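Local coordinates for Low temperature requirement C protein (Listeria monocytogenes, PDB 1Y9I) that probably acts as a phosphatidylglycerophosphatase, a lipid phosphatase, and binds calcium and magnesium ions, at residues Ile105-Tyr109 / Ala149-Ala153. Residues are numbered along the deposited sequence.
Sequences IVNVY and AIAAA
Ala153, Ile105 and Val106 bury the most surface. Residues 149-153 are one regular turn in helix 143-160, with Ala153 N hydrogen-bonded to Ala149 O at 2.8 Å. Residues 105-109 carry the C-terminal part of helix 97-106 into a turn, with hydrogen bonds Val108 N to Ile105 O (3.2 Å) and Tyr109 N to Val106 O (3.1 Å). The closest CA pair is Val106 CA and Ala153 CA, 4.7 Å apart. Such closeness is possible because Ala153 offers just a methyl, its CB 3.7 Å from Ile105 O and 4.2 Å from Val106 CA. Ile105 CB points toward Ala149 CB, 3.8 Å away; chi1 m puts Ile105 CG2 4.0 Å from Ile150 CG1. Val106 (t) places CG2 3.7 Å from Ala149 CB. Tyr109 brings CD2 to 4.1 Å from Ala153 CB, and its backbone O accepts a hydrogen bond from Ser156. Val55 covers Ile150 and Ala153. The C-terminal part of helix 97-106 thus packs closely on an alanine-rich face of helix 143-160 in the all-helical PgpA fold.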
# COMPACT_ATOMS: atom_id res chain seq x y z
N ILE A 105 -0.95 0.29 -9.97
CA ILE A 105 -1.65 0.92 -11.09
C ILE A 105 -2.86 1.63 -10.50
O ILE A 105 -3.14 2.78 -10.82
CB ILE A 105 -2.12 -0.13 -12.12
CG1 ILE A 105 -0.90 -0.73 -12.83
CG2 ILE A 105 -3.08 0.51 -13.12
CD1 ILE A 105 -1.26 -1.87 -13.79
N VAL A 106 -3.58 0.94 -9.62
CA VAL A 106 -4.75 1.54 -8.99
C VAL A 106 -4.38 2.81 -8.24
O VAL A 106 -5.07 3.84 -8.32
CB VAL A 106 -5.39 0.56 -7.97
CG1 VAL A 106 -6.58 1.24 -7.28
CG2 VAL A 106 -5.84 -0.70 -8.68
N ASN A 107 -3.29 2.74 -7.49
CA ASN A 107 -2.84 3.86 -6.68
C ASN A 107 -2.58 5.17 -7.41
O ASN A 107 -2.60 6.23 -6.78
CB ASN A 107 -1.59 3.47 -5.89
CG ASN A 107 -1.93 2.98 -4.51
OD1 ASN A 107 -1.30 2.06 -3.98
ND2 ASN A 107 -2.94 3.60 -3.90
N VAL A 108 -2.35 5.11 -8.72
CA VAL A 108 -2.10 6.33 -9.47
C VAL A 108 -3.27 7.30 -9.32
O VAL A 108 -3.10 8.52 -9.48
CB VAL A 108 -1.86 6.03 -10.97
CG1 VAL A 108 -1.59 7.32 -11.71
CG2 VAL A 108 -0.66 5.11 -11.11
N TYR A 109 -4.46 6.78 -9.04
CA TYR A 109 -5.61 7.64 -8.83
C TYR A 109 -6.22 7.51 -7.44
O TYR A 109 -7.38 7.85 -7.22
CB TYR A 109 -6.66 7.41 -9.94
CG TYR A 109 -6.27 8.10 -11.22
CD1 TYR A 109 -6.29 9.50 -11.32
CD2 TYR A 109 -5.81 7.38 -12.32
CE1 TYR A 109 -5.86 10.15 -12.47
CE2 TYR A 109 -5.37 8.03 -13.48
CZ TYR A 109 -5.40 9.42 -13.54
OH TYR A 109 -4.96 10.07 -14.67
N ALA A 149 -6.94 -3.52 -12.81
CA ALA A 149 -6.41 -2.33 -12.15
C ALA A 149 -6.51 -1.08 -13.04
O ALA A 149 -6.80 0.01 -12.55
CB ALA A 149 -4.97 -2.55 -11.73
N ILE A 150 -6.24 -1.24 -14.33
CA ILE A 150 -6.34 -0.11 -15.24
C ILE A 150 -7.79 0.36 -15.27
O ILE A 150 -8.07 1.55 -15.29
CB ILE A 150 -5.88 -0.49 -16.67
CG1 ILE A 150 -4.36 -0.69 -16.70
CG2 ILE A 150 -6.26 0.61 -17.66
CD1 ILE A 150 -3.83 -1.35 -17.96
N ALA A 151 -8.72 -0.59 -15.27
CA ALA A 151 -10.15 -0.26 -15.28
C ALA A 151 -10.54 0.49 -14.01
O ALA A 151 -11.24 1.51 -14.06
CB ALA A 151 -10.98 -1.55 -15.40
N ALA A 152 -10.08 -0.01 -12.87
CA ALA A 152 -10.38 0.62 -11.58
C ALA A 152 -9.76 2.01 -11.48
O ALA A 152 -10.37 2.93 -10.95
CB ALA A 152 -9.88 -0.27 -10.44
N ALA A 153 -8.54 2.15 -11.98
CA ALA A 153 -7.87 3.44 -11.94
C ALA A 153 -8.64 4.42 -12.83
O ALA A 153 -8.85 5.58 -12.45
CB ALA A 153 -6.43 3.31 -12.42